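Local coordinates for HD domain protein (Enterococcus faecalis, PDB 4LRL), which probably hydrolyses deoxyribonucleoside triphosphates as an HD-domain triphosphohydrolase whose activity is regulated allosterically by bound nucleotides, at residues 48-53 with 57-62. Residues are numbered along the deposited sequence; the frame is centred on the assembly and turned at random.
With DGT (2'-deoxyguanosine-5'-triphosphate), chain O.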
ATOM      1  N   ILE C  48      13.492  13.948   2.339  1.00 37.10           N
ATOM      2  CA  ILE C  48      14.940  14.009   2.475  1.00 36.74           C
ATOM      3  C   ILE C  48      15.216  15.219   3.371  1.00 38.55           C
ATOM      4  O   ILE C  48      14.694  16.308   3.117  1.00 39.41           O
ATOM      5  CB  ILE C  48      15.656  14.187   1.103  1.00 36.18           C
ATOM      6  CG1 ILE C  48      15.169  13.166   0.046  1.00 34.28           C
ATOM      7  CG2 ILE C  48      17.194  14.188   1.263  1.00 35.15           C
ATOM      8  CD1 ILE C  48      15.272  11.680   0.420  1.00 31.22           C
ATOM      9  N   HIS C  49      16.010  15.021   4.425  1.00 39.01           N
ATOM     10  CA  HIS C  49      16.288  16.081   5.405  1.00 40.55           C
ATOM     11  C   HIS C  49      17.722  16.582   5.289  1.00 40.93           C
ATOM     12  O   HIS C  49      18.668  15.793   5.408  1.00 40.39           O
ATOM     13  CB  HIS C  49      16.042  15.588   6.837  1.00 40.94           C
ATOM     14  CG  HIS C  49      14.642  15.121   7.094  1.00 41.08           C
ATOM     15  ND1 HIS C  49      14.183  13.886   6.693  1.00 40.82           N
ATOM     16  CD2 HIS C  49      13.606  15.717   7.727  1.00 42.88           C
ATOM     17  CE1 HIS C  49      12.923  13.742   7.062  1.00 40.81           C
ATOM     18  NE2 HIS C  49      12.547  14.843   7.686  1.00 42.78           N
ATOM     19  N   VAL C  50      17.876  17.889   5.081  1.00 42.14           N
ATOM     20  CA  VAL C  50      19.194  18.512   4.938  1.00 42.97           C
ATOM     21  C   VAL C  50      19.408  19.605   5.989  1.00 45.45           C
ATOM     22  O   VAL C  50      18.643  20.580   6.037  1.00 46.51           O
ATOM     23  CB  VAL C  50      19.389  19.092   3.515  1.00 42.96           C
ATOM     24  CG1 VAL C  50      20.727  19.846   3.396  1.00 43.48           C
ATOM     25  CG2 VAL C  50      19.293  17.988   2.463  1.00 40.95           C
ATOM     26  N   GLN C  51      20.439  19.421   6.826  1.00 46.40           N
ATOM     27  CA  GLN C  51      20.825  20.387   7.874  1.00 48.92           C
ATOM     28  C   GLN C  51      22.161  21.080   7.618  1.00 49.45           C
ATOM     29  O   GLN C  51      22.375  22.189   8.095  1.00 51.65           O
ATOM     30  CB  GLN C  51      20.924  19.723   9.251  1.00 49.60           C
ATOM     31  CG  GLN C  51      19.613  19.301   9.865  1.00 51.96           C
ATOM     32  CD  GLN C  51      19.378  17.819   9.704  1.00 52.59           C
ATOM     33  OE1 GLN C  51      19.818  17.014  10.529  1.00 54.85           O
ATOM     34  NE2 GLN C  51      18.690  17.445   8.634  1.00 51.60           N
ATOM     35  N   HIS C  52      23.068  20.415   6.906  1.00 47.88           N
ATOM     36  CA  HIS C  52      24.408  20.954   6.679  1.00 48.29           C
ATOM     37  C   HIS C  52      24.470  21.800   5.415  1.00 47.73           C
ATOM     38  O   HIS C  52      23.945  21.406   4.371  1.00 46.34           O
ATOM     39  CB  HIS C  52      25.437  19.825   6.575  1.00 47.55           C
ATOM     40  CG  HIS C  52      25.572  19.007   7.820  1.00 49.69           C
ATOM     41  ND1 HIS C  52      24.778  17.908   8.084  1.00 49.63           N
ATOM     42  CD2 HIS C  52      26.416  19.125   8.875  1.00 51.77           C
ATOM     43  CE1 HIS C  52      25.126  17.385   9.247  1.00 49.80           C
ATOM     44  NE2 HIS C  52      26.116  18.106   9.748  1.00 51.69           N
ATOM     45  N   GLN C  53      25.128  22.952   5.519  1.00 48.42           N
ATOM     46  CA  GLN C  53      25.418  23.807   4.369  1.00 47.94           C
ATOM     47  C   GLN C  53      26.223  23.059   3.296  1.00 46.58           C
ATOM     48  O   GLN C  53      25.986  23.229   2.104  1.00 46.50           O
ATOM     49  CB  GLN C  53      26.168  25.068   4.828  1.00 50.21           C
ATOM     50  CG  GLN C  53      26.327  26.147   3.766  1.00 50.06           C
ATOM     51  CD  GLN C  53      24.992  26.735   3.313  1.00 49.03           C
ATOM     52  OE1 GLN C  53      24.315  27.431   4.072  1.00 48.71           O
ATOM     53  NE2 GLN C  53      24.618  26.464   2.066  1.00 46.54           N
ATOM     54  N   ASP C  57      24.943  22.571  -0.544  1.00 43.75           N
ATOM     55  CA  ASP C  57      25.825  23.017  -1.624  1.00 44.68           C
ATOM     56  C   ASP C  57      26.176  21.882  -2.586  1.00 43.20           C
ATOM     57  O   ASP C  57      26.233  22.087  -3.801  1.00 43.40           O
ATOM     58  CB  ASP C  57      27.109  23.639  -1.067  1.00 46.38           C
ATOM     59  CG  ASP C  57      26.879  24.989  -0.417  1.00 47.79           C
ATOM     60  OD1 ASP C  57      25.815  25.607  -0.642  1.00 48.24           O
ATOM     61  OD2 ASP C  57      27.779  25.437   0.317  1.00 48.63           O
ATOM     62  N   LEU C  58      26.416  20.690  -2.046  1.00 41.81           N
ATOM     63  CA  LEU C  58      26.735  19.543  -2.894  1.00 40.31           C
ATOM     64  C   LEU C  58      25.551  19.178  -3.782  1.00 39.30           C
ATOM     65  O   LEU C  58      25.730  18.936  -4.978  1.00 39.40           O
ATOM     66  CB  LEU C  58      27.205  18.343  -2.070  1.00 38.96           C
ATOM     67  CG  LEU C  58      28.643  18.399  -1.529  1.00 39.89           C
ATOM     68  CD1 LEU C  58      28.897  17.217  -0.596  1.00 37.55           C
ATOM     69  CD2 LEU C  58      29.697  18.438  -2.641  1.00 38.86           C
ATOM     70  N   ILE C  59      24.349  19.167  -3.199  1.00 38.54           N
ATOM     71  CA  ILE C  59      23.116  18.895  -3.938  1.00 37.12           C
ATOM     72  C   ILE C  59      22.936  19.900  -5.063  1.00 38.10           C
ATOM     73  O   ILE C  59      22.573  19.540  -6.173  1.00 37.54           O
ATOM     74  CB  ILE C  59      21.875  18.920  -3.000  1.00 37.10           C
ATOM     75  CG1 ILE C  59      21.923  17.716  -2.048  1.00 35.34           C
ATOM     76  CG2 ILE C  59      20.564  18.969  -3.814  1.00 35.06           C
ATOM     77  CD1 ILE C  59      20.910  17.746  -0.930  1.00 34.79           C
ATOM     78  N   ASN C  60      23.218  21.161  -4.756  1.00 39.85           N
ATOM     79  CA  ASN C  60      23.054  22.256  -5.692  1.00 41.17           C
ATOM     80  C   ASN C  60      24.150  22.342  -6.750  1.00 42.02           C
ATOM     81  O   ASN C  60      23.997  23.078  -7.732  1.00 42.83           O
ATOM     82  CB  ASN C  60      22.941  23.584  -4.933  1.00 42.66           C
ATOM     83  CG  ASN C  60      21.559  23.805  -4.345  1.00 42.43           C
ATOM     84  OD1 ASN C  60      20.579  23.175  -4.759  1.00 39.32           O
ATOM     85  ND2 ASN C  60      21.469  24.716  -3.380  1.00 42.99           N
ATOM     86  N   SER C  61      25.238  21.592  -6.549  1.00 41.63           N
ATOM     87  CA  SER C  61      26.414  21.649  -7.427  1.00 42.54           C
ATOM     88  C   SER C  61      26.132  21.079  -8.826  1.00 41.94           C
ATOM     89  O   SER C  61      25.259  20.229  -8.981  1.00 40.46           O
ATOM     90  CB  SER C  61      27.597  20.908  -6.795  1.00 42.46           C
ATOM     91  OG  SER C  61      27.480  19.508  -6.991  1.00 40.44           O
ATOM     92  N   ALA C  62      26.898  21.539  -9.820  1.00 43.15           N
ATOM     93  CA  ALA C  62      26.680  21.197 -11.230  1.00 43.01           C
ATOM     94  C   ALA C  62      26.725  19.701 -11.525  1.00 41.54           C
ATOM     95  O   ALA C  62      25.931  19.198 -12.317  1.00 40.67           O
ATOM     96  CB  ALA C  62      27.688  21.930 -12.111  1.00 44.75           C
TER
HETATM   97  PG  DGT O 502      16.153  29.071  -0.451  0.75 67.35           P
HETATM   98  O1G DGT O 502      17.040  30.237  -0.839  0.75 67.03           O
HETATM   99  O2G DGT O 502      16.868  27.743  -0.336  0.75 66.38           O
HETATM  100  O3G DGT O 502      15.225  29.393   0.704  0.75 66.74           O
HETATM  101  O3B DGT O 502      15.205  28.879  -1.743  1.00 64.08           O
HETATM  102  PB  DGT O 502      13.773  28.149  -1.636  1.00 62.53           P
HETATM  103  O1B DGT O 502      13.746  27.276  -0.409  1.00 60.91           O
HETATM  104  O2B DGT O 502      12.699  29.197  -1.828  1.00 63.09           O
HETATM  105  O3A DGT O 502      13.762  27.239  -2.975  1.00 57.89           O
HETATM  106  PA  DGT O 502      14.812  26.060  -3.291  1.00 52.79           P
HETATM  107  O1A DGT O 502      15.745  25.827  -2.144  1.00 52.66           O
HETATM  108  O2A DGT O 502      15.398  26.303  -4.659  1.00 52.65           O
HETATM  109  O5' DGT O 502      13.829  24.789  -3.391  1.00 52.97           O
HETATM  110  C5' DGT O 502      12.771  24.609  -2.448  1.00 49.53           C
HETATM  111  C4' DGT O 502      12.068  23.277  -2.680  1.00 46.92           C
HETATM  112  O4' DGT O 502      12.654  22.589  -3.785  1.00 45.18           O
HETATM  113  C3' DGT O 502      12.214  22.367  -1.470  1.00 47.07           C
HETATM  114  O3' DGT O 502      10.920  21.854  -1.109  1.00 48.00           O
HETATM  115  C2' DGT O 502      13.134  21.239  -1.908  1.00 45.19           C
HETATM  116  C1' DGT O 502      12.931  21.236  -3.416  1.00 44.00           C
HETATM  117  N9  DGT O 502      14.079  20.722  -4.207  1.00 41.65           N
HETATM  118  C8  DGT O 502      14.036  19.637  -4.996  1.00 41.61           C
HETATM  119  N7  DGT O 502      15.222  19.417  -5.611  1.00 41.30           N
HETATM  120  C5  DGT O 502      16.051  20.388  -5.210  1.00 40.23           C
HETATM  121  C6  DGT O 502      17.456  20.746  -5.480  1.00 39.52           C
HETATM  122  O6  DGT O 502      18.137  20.050  -6.263  1.00 40.18           O
HETATM  123  N1  DGT O 502      17.952  21.830  -4.865  1.00 39.19           N
HETATM  124  C2  DGT O 502      17.219  22.592  -4.022  1.00 38.57           C
HETATM  125  N2  DGT O 502      17.790  23.669  -3.440  1.00 35.90           N
HETATM  126  N3  DGT O 502      15.917  22.319  -3.732  1.00 40.19           N
HETATM  127  C4  DGT O 502      15.296  21.247  -4.285  1.00 40.46           C
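Val50 and Ile59 meet across a strand-to-helix junction: strand 46-52, paired antiparallel with 33-42, runs into helix 53-60, and the corner between them borders a dGTP site. The two branched side chains lie alongside one another, pointing opposite ways, with Val50 CG2 3.8 Å from Ile59 CD1. Branching lets Ile59 serve two neighbours, because CG1, anti to the carbonyl carbon (chi1 -69°), carries CD1 to the valine, while CG2 reaches the guanine, 3.6 Å from O6. At the helix start, Asp57 N donates to Gln53 O, the i+4 to i bond of the first turn. Gln53 is long enough to fold over at chi2, and its NE2 approaches Asp57 OD1 from above the carboxylate plane at 3.1 Å, with amide and carboxylate planes 35° apart. The other carboxylate oxygen, OD2, is hydrogen-bonded to Tyr29 OH, so both oxygens have a partner. Asn60, at the far end, offers a short amide suited to reading guanine: its OD1 accepts from both N1 and N2 of the base, while Lys38 and Arg68 also bind the nucleotide, with Arg350 and Lys354 of the second subunit. The N1 to OD1 bond measures 3.0 Å, with an N-H...O angle of 155°.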